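Local atomic coordinates of pancreatic lipase related protein 2 (Equus caballus, PDB entry 1W52), a protein that probably hydrolyses galactolipids and triacylglycerols, releasing fatty acids, as a calcium-containing secreted lipase of the alpha/beta-hydrolase superfamily. Residues V75-F79 with L155-A160; T175-P179 with D202-A208; P179-Q185 with G216-Q221; V191-P195 with Q221-H225; Y271-I276 with M309-A313. One frame throughout, in Å; residues are numbered along the deposited sequence.

Contact 1: residues V75-F79 with L155-A160; sequences VIHGF and LGAHTA. With DDQ (decylamine-N,N-dimethyl-N-oxide), chain C.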
# COMPACT_ATOMS: atom_id res chain seq x y z
N VAL A 75 -13.95 6.69 -1.73
CA VAL A 75 -13.37 5.35 -1.77
C VAL A 75 -14.07 4.52 -2.82
O VAL A 75 -15.19 4.12 -2.64
CB VAL A 75 -13.56 4.71 -0.43
CG1 VAL A 75 -13.12 3.29 -0.47
CG2 VAL A 75 -12.74 5.49 0.60
N ILE A 76 -13.42 4.23 -3.91
CA ILE A 76 -14.02 3.48 -5.02
C ILE A 76 -13.48 2.02 -5.14
O ILE A 76 -12.27 1.81 -5.33
CB ILE A 76 -13.72 4.24 -6.32
CG1 ILE A 76 -13.93 5.75 -6.13
CG2 ILE A 76 -14.56 3.68 -7.46
CD1 ILE A 76 -13.41 6.61 -7.28
N HIS A 77 -14.38 1.04 -5.09
CA HIS A 77 -14.01 -0.36 -5.30
C HIS A 77 -13.77 -0.69 -6.79
O HIS A 77 -13.95 0.16 -7.68
CB HIS A 77 -15.08 -1.31 -4.76
CG HIS A 77 -16.32 -1.36 -5.60
ND1 HIS A 77 -17.58 -1.37 -5.05
CD2 HIS A 77 -16.49 -1.35 -6.94
CE1 HIS A 77 -18.48 -1.41 -6.02
NE2 HIS A 77 -17.84 -1.40 -7.17
N GLY A 78 -13.36 -1.91 -7.07
CA GLY A 78 -13.22 -2.29 -8.46
C GLY A 78 -14.07 -3.47 -8.88
O GLY A 78 -15.11 -3.74 -8.25
N PHE A 79 -13.58 -4.17 -9.94
CA PHE A 79 -14.18 -5.39 -10.54
C PHE A 79 -14.72 -6.34 -9.48
O PHE A 79 -13.99 -6.76 -8.56
CB PHE A 79 -13.11 -6.10 -11.37
CG PHE A 79 -13.60 -7.27 -12.19
CD1 PHE A 79 -14.45 -7.10 -13.26
CD2 PHE A 79 -13.16 -8.55 -11.92
CE1 PHE A 79 -14.89 -8.19 -13.99
CE2 PHE A 79 -13.61 -9.62 -12.69
CZ PHE A 79 -14.48 -9.42 -13.70
N LEU A 155 -9.67 -1.65 -10.37
CA LEU A 155 -10.33 -0.89 -11.40
C LEU A 155 -10.69 0.45 -10.84
O LEU A 155 -10.46 1.42 -11.47
CB LEU A 155 -11.56 -1.64 -11.83
CG LEU A 155 -11.70 -2.09 -13.29
CD1 LEU A 155 -10.49 -2.74 -13.85
CD2 LEU A 155 -12.88 -3.03 -13.26
N GLY A 156 -11.22 0.49 -9.62
CA GLY A 156 -11.39 1.72 -8.84
C GLY A 156 -10.24 2.75 -8.91
O GLY A 156 -10.46 3.95 -8.99
N ALA A 157 -9.01 2.29 -8.82
CA ALA A 157 -7.92 3.23 -8.96
C ALA A 157 -8.04 3.99 -10.28
O ALA A 157 -7.89 5.18 -10.34
CB ALA A 157 -6.58 2.51 -8.91
N HIS A 158 -8.24 3.29 -11.37
CA HIS A 158 -8.34 3.94 -12.66
C HIS A 158 -9.62 4.81 -12.76
O HIS A 158 -9.64 5.89 -13.39
CB HIS A 158 -8.36 2.85 -13.72
CG HIS A 158 -7.05 2.17 -13.91
ND1 HIS A 158 -5.87 2.88 -14.05
CD2 HIS A 158 -6.71 0.86 -13.95
CE1 HIS A 158 -4.87 2.02 -14.20
NE2 HIS A 158 -5.35 0.79 -14.14
N THR A 159 -10.70 4.32 -12.16
CA THR A 159 -11.93 5.08 -12.02
C THR A 159 -11.64 6.46 -11.42
O THR A 159 -12.10 7.46 -11.92
CB THR A 159 -12.86 4.40 -10.99
OG1 THR A 159 -13.24 3.13 -11.46
CG2 THR A 159 -14.18 5.16 -10.85
N ALA A 160 -10.96 6.46 -10.28
CA ALA A 160 -10.59 7.67 -9.59
C ALA A 160 -9.72 8.53 -10.52
O ALA A 160 -9.95 9.71 -10.64
CB ALA A 160 -9.83 7.33 -8.35
N1 DDQ C . -14.05 -9.17 -2.86
O1 DDQ C . -13.99 -8.04 -2.33
CM1 DDQ C . -13.97 -10.22 -1.79
CM2 DDQ C . -15.34 -9.34 -3.60
C1 DDQ C . -12.85 -9.17 -3.75
C2 DDQ C . -13.04 -8.66 -5.19
C3 DDQ C . -12.64 -9.77 -6.15
C4 DDQ C . -11.24 -9.63 -6.72
C5 DDQ C . -11.26 -9.59 -8.23
C6 DDQ C . -9.83 -9.43 -8.68
C7 DDQ C . -9.72 -9.24 -10.16
C8 DDQ C . -9.08 -7.92 -10.52
C9 DDQ C . -9.22 -7.67 -12.03
C10 DDQ C . -8.06 -6.94 -12.65
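His77 O lies over the first turn of helix 155-166, 3.2 Å from Gly156 CA, and also takes a hydrogen bond from the indole nitrogen of Trp108. Gly156 makes this closeness possible, because a side chain there would run into the carbonyl oxygens of both Ile76 and His77. Gly78 follows with its CA 3.8 Å from Leu155 CB. At the strand end the meeting is between methyl groups. Ile76 holds CG1 beside its own backbone N (chi1 -44°) and stretches CD1 to within 3.8 Å of Ala160 CB, while its other branch, CG2, lies across Thr159 CG2 at 3.7 Å. An alanine in place of Ile76 would keep neither branch and is likely to leave Thr159 CG2 and Ala160 CB without this apolar partner. Toward the pocket, Leu155 CD2 rests 3.6 Å from Phe79 CB. The Phe79 ring is swung clear of the helix by CG standing opposite the backbone N (chi1 -172°); its CD2 is 3.9 Å from C7 of the bound detergent, and Tyr116 meets the ring edge-to-face. Leu155 follows Ser154, the probable nucleophile on a GxSxG elbow. Phe79 N and Leu155 N stand 4.7 Å apart, consistent with the pair of backbone N-H groups that forms the oxyanion hole in pancreatic lipases, so this mainly apolar packing probably sets their spacing.

Contact 2: residues T175-P179 with D202-A208; sequences TGLDP and DVIHTDA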
# COMPACT_ATOMS: atom_id res chain seq x y z
N THR A 175 -5.42 8.38 -4.74
CA THR A 175 -4.57 7.30 -4.28
C THR A 175 -4.99 6.03 -5.00
O THR A 175 -6.17 5.65 -4.99
CB THR A 175 -4.77 7.12 -2.78
OG1 THR A 175 -4.24 8.26 -2.07
CG2 THR A 175 -3.99 5.92 -2.31
N GLY A 176 -4.03 5.38 -5.64
CA GLY A 176 -4.32 4.15 -6.37
C GLY A 176 -3.95 2.90 -5.58
O GLY A 176 -2.79 2.60 -5.44
N LEU A 177 -4.92 2.17 -5.06
CA LEU A 177 -4.63 0.91 -4.39
C LEU A 177 -4.58 -0.26 -5.39
O LEU A 177 -5.61 -0.72 -5.91
CB LEU A 177 -5.67 0.66 -3.32
CG LEU A 177 -5.72 1.77 -2.29
CD1 LEU A 177 -6.37 1.17 -1.12
CD2 LEU A 177 -4.35 2.26 -1.87
N ASP A 178 -3.34 -0.69 -5.65
CA ASP A 178 -2.98 -1.62 -6.74
C ASP A 178 -3.82 -1.50 -8.00
O ASP A 178 -4.72 -2.31 -8.30
CB ASP A 178 -3.00 -3.04 -6.24
CG ASP A 178 -2.22 -3.98 -7.13
OD1 ASP A 178 -1.02 -3.69 -7.51
OD2 ASP A 178 -2.76 -5.05 -7.46
N PRO A 179 -3.52 -0.47 -8.78
CA PRO A 179 -4.27 -0.21 -10.01
C PRO A 179 -4.23 -1.43 -10.92
O PRO A 179 -3.21 -2.06 -11.07
CB PRO A 179 -3.52 0.95 -10.64
CG PRO A 179 -2.72 1.58 -9.49
CD PRO A 179 -2.45 0.51 -8.51
N ASP A 202 -0.62 9.06 -5.36
CA ASP A 202 0.24 8.09 -4.69
C ASP A 202 -0.27 6.68 -4.95
O ASP A 202 -1.45 6.41 -4.86
CB ASP A 202 0.28 8.34 -3.19
CG ASP A 202 -1.11 8.41 -2.56
OD1 ASP A 202 -2.06 8.90 -3.26
OD2 ASP A 202 -1.34 7.98 -1.40
N VAL A 203 0.63 5.76 -5.22
CA VAL A 203 0.22 4.42 -5.56
C VAL A 203 0.85 3.36 -4.65
O VAL A 203 2.03 3.42 -4.36
CB VAL A 203 0.59 4.13 -7.01
CG1 VAL A 203 -0.17 2.90 -7.52
CG2 VAL A 203 0.27 5.34 -7.86
N ILE A 204 0.04 2.40 -4.22
CA ILE A 204 0.53 1.18 -3.60
C ILE A 204 0.42 -0.02 -4.56
O ILE A 204 -0.66 -0.31 -5.05
CB ILE A 204 -0.20 0.92 -2.29
CG1 ILE A 204 -0.02 2.12 -1.40
CG2 ILE A 204 0.39 -0.29 -1.56
CD1 ILE A 204 -0.87 2.04 -0.14
N HIS A 205 1.55 -0.68 -4.80
CA HIS A 205 1.66 -1.81 -5.74
C HIS A 205 1.88 -3.12 -4.96
O HIS A 205 2.96 -3.33 -4.42
CB HIS A 205 2.90 -1.67 -6.61
CG HIS A 205 2.93 -0.46 -7.50
ND1 HIS A 205 2.63 -0.52 -8.85
CD2 HIS A 205 3.35 0.81 -7.26
CE1 HIS A 205 2.82 0.68 -9.38
NE2 HIS A 205 3.24 1.50 -8.44
N THR A 206 0.85 -3.97 -4.90
CA THR A 206 0.95 -5.25 -4.20
C THR A 206 0.91 -6.50 -5.09
O THR A 206 1.20 -7.55 -4.59
CB THR A 206 -0.16 -5.41 -3.13
OG1 THR A 206 -1.45 -5.23 -3.73
CG2 THR A 206 -0.04 -4.30 -2.05
N ASP A 207 0.54 -6.40 -6.38
CA ASP A 207 0.34 -7.62 -7.20
C ASP A 207 0.86 -7.38 -8.61
O ASP A 207 0.25 -7.77 -9.58
CB ASP A 207 -1.14 -7.99 -7.21
CG ASP A 207 -1.44 -9.38 -7.82
OD1 ASP A 207 -0.53 -10.23 -7.76
OD2 ASP A 207 -2.55 -9.68 -8.35
N ALA A 208 2.03 -6.77 -8.68
CA ALA A 208 2.68 -6.28 -9.91
C ALA A 208 3.51 -7.32 -10.75
O ALA A 208 4.28 -6.99 -11.68
CB ALA A 208 3.57 -5.14 -9.49
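Thr175 OG1 gives a hydrogen bond to Asp202 OD1 at 2.6 Å, on the syn lone pair of the carboxylate. Asp202 reaches back across the strands because its CG is folded between the backbone N and the carbonyl carbon (chi1 53°), and its OD2 is held by a salt bridge to Arg173. Gly176 continues the parallel ladder: its N binds Asp202 O at 2.9 Å, and its O receives Ile204 N at 3.1 Å, the two strand axes running 10° apart. Leu177 runs alongside Ile204, Leu177 CD2 3.9 Å from Ile204 CD1. At Asp178 the backbone N still bonds to Ile204 O at 2.8 Å, but the strand has ended. The Asp178 carboxylate, the probable charge-relay acid, is fixed from two directions: Thr206 N approaches OD1 at 3.2 Å from above the plane, 66° out of it, with a weak bond from Asp207 N beside it, while OD2 pairs with His265 ND1. Pro179 then sets CD against Val203 CG1 at 3.4 Å. Strand 148-153 bonds to the other edge of strand 173-177, and strand 226-230 follows strand 201-204. Leu177 is covered by Phe269 and Tyr272 of helix 257-277; on the face bearing Val203, Ala157 of helix 155-166 comes down on Gly176.

Contact 3: residues P179-Q185 with G216-Q221; sequences PAEPCFQ and GFGMSQ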
# COMPACT_ATOMS: atom_id res chain seq x y z
N PRO A 179 -3.52 -0.47 -8.78
CA PRO A 179 -4.27 -0.21 -10.01
C PRO A 179 -4.23 -1.43 -10.92
O PRO A 179 -3.21 -2.06 -11.07
CB PRO A 179 -3.52 0.95 -10.64
CG PRO A 179 -2.72 1.58 -9.49
CD PRO A 179 -2.45 0.51 -8.51
N ALA A 180 -5.36 -1.73 -11.55
CA ALA A 180 -5.46 -2.89 -12.41
C ALA A 180 -4.49 -2.80 -13.56
O ALA A 180 -4.22 -1.70 -14.06
CB ALA A 180 -6.86 -3.00 -12.94
N GLU A 181 -3.98 -3.96 -13.99
CA GLU A 181 -3.10 -4.05 -15.14
C GLU A 181 -3.83 -4.25 -16.47
O GLU A 181 -3.72 -3.41 -17.33
CB GLU A 181 -2.07 -5.15 -14.94
CG GLU A 181 -1.09 -5.18 -16.09
CD GLU A 181 0.05 -6.16 -15.90
OE1 GLU A 181 0.33 -6.66 -14.74
OE2 GLU A 181 0.67 -6.39 -16.95
N PRO A 182 -4.55 -5.37 -16.66
CA PRO A 182 -5.24 -5.66 -17.93
C PRO A 182 -5.97 -4.48 -18.51
O PRO A 182 -6.83 -3.97 -17.82
CB PRO A 182 -6.29 -6.67 -17.53
CG PRO A 182 -5.68 -7.38 -16.41
CD PRO A 182 -4.83 -6.43 -15.68
N CYS A 183 -5.67 -4.07 -19.73
CA CYS A 183 -6.33 -2.94 -20.39
C CYS A 183 -5.82 -1.56 -20.01
O CYS A 183 -6.23 -0.61 -20.61
CB CYS A 183 -7.83 -2.96 -20.15
SG CYS A 183 -8.54 -4.50 -20.67
N PHE A 184 -4.87 -1.45 -19.09
CA PHE A 184 -4.35 -0.18 -18.62
C PHE A 184 -2.82 -0.11 -18.71
O PHE A 184 -2.27 0.77 -19.32
CB PHE A 184 -4.77 -0.00 -17.18
CG PHE A 184 -6.25 0.01 -16.97
CD1 PHE A 184 -6.98 1.11 -17.29
CD2 PHE A 184 -6.90 -1.07 -16.43
CE1 PHE A 184 -8.33 1.15 -17.07
CE2 PHE A 184 -8.29 -1.04 -16.20
CZ PHE A 184 -8.99 0.08 -16.53
N GLN A 185 -2.09 -1.01 -18.10
CA GLN A 185 -0.63 -0.90 -18.27
C GLN A 185 -0.30 -0.55 -19.74
O GLN A 185 -0.89 -1.11 -20.67
CB GLN A 185 0.10 -2.17 -17.84
CG GLN A 185 1.56 -1.92 -17.59
CD GLN A 185 2.04 -2.56 -16.30
OE1 GLN A 185 1.40 -2.46 -15.26
NE2 GLN A 185 3.17 -3.19 -16.36
N GLY A 216 -0.52 -11.46 -12.43
CA GLY A 216 -0.38 -10.39 -11.49
C GLY A 216 -1.25 -9.21 -11.91
O GLY A 216 -0.81 -8.28 -12.69
N PHE A 217 -2.45 -9.24 -11.34
CA PHE A 217 -3.51 -8.27 -11.56
C PHE A 217 -3.12 -6.81 -11.42
O PHE A 217 -3.78 -5.93 -11.96
CB PHE A 217 -4.66 -8.58 -10.61
CG PHE A 217 -5.38 -9.85 -10.94
CD1 PHE A 217 -5.91 -10.06 -12.23
CD2 PHE A 217 -5.52 -10.86 -10.01
CE1 PHE A 217 -6.55 -11.22 -12.53
CE2 PHE A 217 -6.18 -12.00 -10.31
CZ PHE A 217 -6.68 -12.18 -11.56
N GLY A 218 -2.06 -6.58 -10.64
CA GLY A 218 -1.47 -5.26 -10.49
C GLY A 218 -0.49 -4.80 -11.57
O GLY A 218 0.24 -5.63 -12.23
N MET A 219 -0.48 -3.47 -11.69
CA MET A 219 0.39 -2.75 -12.60
C MET A 219 1.73 -2.67 -11.99
O MET A 219 1.85 -2.31 -10.84
CB MET A 219 -0.09 -1.31 -12.81
CG MET A 219 -1.34 -1.20 -13.57
SD MET A 219 -1.75 0.45 -14.09
CE MET A 219 -0.40 0.81 -14.98
N SER A 220 2.75 -2.96 -12.78
CA SER A 220 4.13 -2.73 -12.39
C SER A 220 4.59 -1.28 -12.70
O SER A 220 5.47 -0.72 -12.04
CB SER A 220 5.00 -3.71 -13.15
OG SER A 220 4.86 -3.51 -14.56
N GLN A 221 3.98 -0.70 -13.73
CA GLN A 221 4.21 0.66 -14.16
C GLN A 221 4.03 1.71 -13.11
O GLN A 221 2.99 1.78 -12.50
CB GLN A 221 3.21 0.97 -15.26
CG GLN A 221 3.41 2.29 -15.92
CD GLN A 221 2.74 2.40 -17.32
OE1 GLN A 221 1.56 2.05 -17.51
NE2 GLN A 221 3.49 2.89 -18.29
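Two backbone hydrogen bonds hold Pro179 and Glu181 to the opposing loop: Met219 N meets Pro179 O at 3.1 Å, and Glu181 N meets Phe217 O at 2.8 Å. They make a single beta bridge centred on Ala180 and Gly218. Among apolar contacts, Met219 SD lies 3.9 Å from Pro179 CB and 4.3 Å from Phe184 CB, and the bend at chi3 (59°) turns CE toward Gln185 CA. The polar side chains are less certain. Gln185 bends its amide toward Ser220: NE2 lies near Ser220 OG, and OE1 faces Ser220 N and Gln221 N in weak bonds of doubtful geometry. The Gln185 and Gln221 side chains run antiparallel alongside one another. With an alanine here instead of Gln185, Ser220 OG would probably lose its amide partner, and the N-H groups of Ser220 and Gln221 the oxygen they face. Glu181 OE1 comes close to both Gly216 O and Gly218 O, all three acceptors, and is bonded to Met211 N. Main-chain bonds thus carry the join between the loop that follows Asp178 and the one bearing Phe217, a wall of the detergent pocket.

Contact 4: residues V191-P195 with Q221-H225; sequences VRLDP and QKVGH. With CA (calcium ion), chain E.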
# COMPACT_ATOMS: atom_id res chain seq x y z
N VAL A 191 -6.87 6.99 -20.37
CA VAL A 191 -7.70 5.80 -20.01
C VAL A 191 -7.31 5.20 -18.69
O VAL A 191 -8.10 4.51 -18.06
CB VAL A 191 -7.64 4.66 -21.08
CG1 VAL A 191 -8.15 5.18 -22.42
CG2 VAL A 191 -6.23 4.14 -21.25
N ARG A 192 -6.10 5.48 -18.28
CA ARG A 192 -5.60 4.96 -17.07
C ARG A 192 -5.54 6.05 -15.98
O ARG A 192 -6.49 6.83 -15.79
CB ARG A 192 -4.27 4.24 -17.35
CG ARG A 192 -3.11 5.07 -17.84
CD ARG A 192 -1.95 4.23 -18.08
NE ARG A 192 -0.69 4.89 -18.43
CZ ARG A 192 -0.00 5.73 -17.66
NH1 ARG A 192 -0.45 6.14 -16.49
NH2 ARG A 192 1.16 6.20 -18.09
N LEU A 193 -4.47 5.97 -15.18
CA LEU A 193 -4.26 6.76 -14.01
C LEU A 193 -2.78 7.13 -14.05
O LEU A 193 -1.89 6.25 -14.21
CB LEU A 193 -4.60 5.97 -12.73
CG LEU A 193 -3.82 6.47 -11.48
CD1 LEU A 193 -4.14 7.91 -11.19
CD2 LEU A 193 -3.98 5.66 -10.16
N ASP A 194 -2.50 8.41 -13.90
CA ASP A 194 -1.15 8.90 -14.00
C ASP A 194 -1.12 10.13 -13.18
O ASP A 194 -2.19 10.64 -12.85
CB ASP A 194 -0.79 9.19 -15.48
CG ASP A 194 -1.47 10.45 -16.04
OD1 ASP A 194 -2.70 10.38 -16.40
OD2 ASP A 194 -0.80 11.52 -16.20
N PRO A 195 0.06 10.68 -12.91
CA PRO A 195 0.20 11.78 -11.96
C PRO A 195 -0.59 13.06 -12.31
O PRO A 195 -0.82 13.95 -11.49
CB PRO A 195 1.72 12.07 -11.99
CG PRO A 195 2.41 10.77 -12.55
CD PRO A 195 1.35 10.34 -13.54
N GLN A 221 3.98 -0.70 -13.73
CA GLN A 221 4.21 0.66 -14.16
C GLN A 221 4.03 1.71 -13.11
O GLN A 221 2.99 1.78 -12.50
CB GLN A 221 3.21 0.97 -15.26
CG GLN A 221 3.41 2.29 -15.92
CD GLN A 221 2.74 2.40 -17.32
OE1 GLN A 221 1.56 2.05 -17.51
NE2 GLN A 221 3.49 2.89 -18.29
N LYS A 222 5.03 2.57 -12.94
CA LYS A 222 4.86 3.70 -12.03
C LYS A 222 3.84 4.68 -12.58
O LYS A 222 3.90 5.03 -13.74
CB LYS A 222 6.17 4.40 -11.82
CG LYS A 222 7.09 3.72 -10.83
CD LYS A 222 8.23 3.17 -11.60
CE LYS A 222 9.12 2.29 -10.76
NZ LYS A 222 10.48 2.81 -10.69
N VAL A 223 2.88 5.10 -11.78
CA VAL A 223 1.84 6.03 -12.25
C VAL A 223 1.49 7.14 -11.30
O VAL A 223 0.44 7.70 -11.42
CB VAL A 223 0.51 5.31 -12.55
CG1 VAL A 223 0.73 4.20 -13.49
CG2 VAL A 223 -0.07 4.78 -11.31
N GLY A 224 2.35 7.45 -10.35
CA GLY A 224 2.02 8.39 -9.30
C GLY A 224 3.17 9.35 -9.16
O GLY A 224 4.20 9.17 -9.82
N HIS A 225 3.00 10.37 -8.33
CA HIS A 225 4.17 11.13 -7.90
C HIS A 225 4.99 10.21 -7.02
O HIS A 225 6.21 10.27 -6.97
CB HIS A 225 3.78 12.43 -7.20
CG HIS A 225 2.94 13.30 -8.07
ND1 HIS A 225 1.56 13.29 -7.99
CD2 HIS A 225 3.25 14.11 -9.10
CE1 HIS A 225 1.06 14.10 -8.90
NE2 HIS A 225 2.06 14.59 -9.61
CA CA E . -5.06 9.68 -16.66
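Pro195 sets CB over one face of the His225 ring, 3.8 Å from the ring centroid and 22° off its normal, a CH-pi contact at the close-packed end. Here too, Asp194 CA approaches Val223 O at 3.3 Å in a CA-H...O contact, and Val223 fits against Leu193, Val223 CG2 to Leu193 CG 4.1 Å, the side chains roughly perpendicular to each other. The His225 ring is kept in place by its ND1, which bonds to Val201 N. No hydrogen bond spans the two segments. At the other end, where Gln221 is partly exposed, the fit is looser. The Arg192 chain is folded back at its start (chi1 65°) and then extends to a guanidinium with Gln221 OE1 over one face, Arg192 NE to Gln221 OE1 3.7 Å. The planes of the two groups are 41° apart, and Gln221 OE1 bonds instead to Asp186 N; Arg192 NH1 has a weak bond to Leu193 O. Asp194 turns its carboxylate away from Val223, to the metal: OD1 binds calcium at 2.5 Å, together with Glu189 O and Asp197 OD2. This is the calcium loop of pancreatic lipases, in the connection that leads from strand 173-177 to strand 201-204.

Contact 5: residues Y271-I276 with M309-A313; sequences YYSSSI and MGHYA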
# COMPACT_ATOMS: atom_id res chain seq x y z
N TYR A 271 -3.21 -2.87 3.54
CA TYR A 271 -2.16 -2.08 4.09
C TYR A 271 -2.69 -0.65 4.26
O TYR A 271 -2.51 -0.02 5.31
CB TYR A 271 -0.95 -2.07 3.18
CG TYR A 271 -0.31 -3.40 2.90
CD1 TYR A 271 -0.40 -4.46 3.77
CD2 TYR A 271 0.43 -3.59 1.75
CE1 TYR A 271 0.20 -5.68 3.47
CE2 TYR A 271 1.04 -4.81 1.45
CZ TYR A 271 0.92 -5.85 2.31
OH TYR A 271 1.53 -7.06 2.01
N TYR A 272 -3.36 -0.13 3.24
CA TYR A 272 -3.79 1.23 3.34
C TYR A 272 -4.71 1.38 4.53
O TYR A 272 -4.47 2.18 5.41
CB TYR A 272 -4.51 1.68 2.08
CG TYR A 272 -4.87 3.16 2.10
CD1 TYR A 272 -6.01 3.61 2.74
CD2 TYR A 272 -4.09 4.08 1.45
CE1 TYR A 272 -6.37 4.92 2.74
CE2 TYR A 272 -4.43 5.42 1.45
CZ TYR A 272 -5.57 5.83 2.10
OH TYR A 272 -5.93 7.15 2.12
N SER A 273 -5.79 0.65 4.56
CA SER A 273 -6.71 0.81 5.66
C SER A 273 -6.00 0.76 7.04
O SER A 273 -6.37 1.47 7.97
CB SER A 273 -7.80 -0.24 5.57
OG SER A 273 -8.43 -0.39 6.81
N SER A 274 -4.97 -0.04 7.20
CA SER A 274 -4.27 -0.10 8.49
C SER A 274 -3.41 1.12 8.73
O SER A 274 -3.30 1.56 9.84
CB SER A 274 -3.35 -1.31 8.57
OG SER A 274 -2.43 -1.16 9.65
N SER A 275 -2.76 1.64 7.71
CA SER A 275 -2.04 2.96 7.79
C SER A 275 -2.93 4.14 8.28
O SER A 275 -2.44 5.10 8.89
CB SER A 275 -1.45 3.35 6.42
OG SER A 275 -2.41 4.01 5.65
N ILE A 276 -4.21 4.06 7.99
CA ILE A 276 -5.13 5.04 8.48
C ILE A 276 -5.02 5.17 9.98
O ILE A 276 -4.92 6.29 10.49
CB ILE A 276 -6.52 4.65 8.18
CG1 ILE A 276 -6.82 4.79 6.67
CG2 ILE A 276 -7.49 5.51 9.03
CD1 ILE A 276 -8.22 4.31 6.32
N MET A 309 3.65 5.48 4.18
CA MET A 309 2.93 4.89 3.04
C MET A 309 1.53 4.71 3.49
O MET A 309 1.28 4.37 4.61
CB MET A 309 3.48 3.53 2.65
CG MET A 309 2.73 2.86 1.50
SD MET A 309 3.08 1.10 1.10
CE MET A 309 1.82 0.40 2.02
N GLY A 310 0.58 5.00 2.66
CA GLY A 310 -0.75 5.00 3.19
C GLY A 310 -1.40 6.35 3.25
O GLY A 310 -1.13 7.27 2.49
N HIS A 311 -2.34 6.42 4.16
CA HIS A 311 -3.14 7.60 4.43
C HIS A 311 -2.32 8.86 4.62
O HIS A 311 -2.67 9.89 4.05
CB HIS A 311 -3.95 7.37 5.68
CG HIS A 311 -5.20 8.15 5.72
ND1 HIS A 311 -6.20 7.98 4.79
CD2 HIS A 311 -5.60 9.15 6.54
CE1 HIS A 311 -7.19 8.82 5.07
NE2 HIS A 311 -6.86 9.52 6.13
N TYR A 312 -1.21 8.77 5.38
CA TYR A 312 -0.41 9.98 5.71
C TYR A 312 0.74 10.26 4.78
O TYR A 312 1.69 10.96 5.14
CB TYR A 312 0.03 10.00 7.19
CG TYR A 312 -1.19 9.95 8.11
CD1 TYR A 312 -1.60 8.77 8.67
CD2 TYR A 312 -1.99 11.07 8.32
CE1 TYR A 312 -2.71 8.70 9.47
CE2 TYR A 312 -3.13 11.01 9.12
CZ TYR A 312 -3.49 9.82 9.70
OH TYR A 312 -4.64 9.74 10.52
N ALA A 313 0.65 9.71 3.57
CA ALA A 313 1.63 10.00 2.52
C ALA A 313 1.63 11.49 2.11
O ALA A 313 2.64 12.04 1.77
CB ALA A 313 1.37 9.13 1.28
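The turn through Gly310 and His311 lies against the last turns of helix 257-277, with the CA atoms of Tyr272 and Gly310 4.8 Å apart. Gly310 has backbone angles closed to residues with a side chain, and a CB would also strike Ser275 OG. That hydroxyl is one of two strong polar links between the segments: His311 N bonds to Ser275 OG at 2.8 Å almost straight (166°), while the same OG gives its hydrogen to Tyr272 O at 2.8 Å, on a lone pair in the carbonyl plane. Tyr272 swings its CG opposite the backbone N (chi1 -175°), which brings the ring under the turn, His311 N over one face, and carries OH to the imidazole edge. There Tyr272 OH and His311 ND1 share a 2.8 Å hydrogen bond; the ring planes stand 79° apart. His311 is held at both nitrogens, NE2 bonding to Glu99, and Ile276 CG1 packs obliquely on its ring at 3.8 Å from His311 CG. Met309 bends its CE to Tyr271 CB, 3.9 Å away, and Tyr312 OH has a long, weak bond to Ile276 O, 3.5 Å. Arg173, on strand 173-177, bonds to the carbonyls of Gly310 and His311. Tyr272 meets Thr175 of that strand and Met91 of helix 87-96, whereas Met309 rests on Phe228 and Pro230 of strand 226-230.

How the contacts relate
All five contacts belong to the alpha/beta-hydrolase core and gather round one central sheet. Contact 1 closes first along the chain; contacts 2, 3 and 4 then interleave, contacts 2 and 3 sharing Pro179 and contacts 3 and 4 Gln221, and contact 5 comes last. Contact 2 is central: its centre lies about 11 Å from that of contact 1, 9 Å from contact 3, 10 Å from contact 4 and 12 Å from contact 5, and it touches them all. His158 of contact 1 reaches Ala180 of contact 3 and Leu193 of contact 4. Contact 5, on helix 257-277, packs against contact 2 and is about 21 Å, centre to centre, from contact 3. The probable catalytic acid, oxyanion-hole region, detergent pocket and calcium loop are thus packed together.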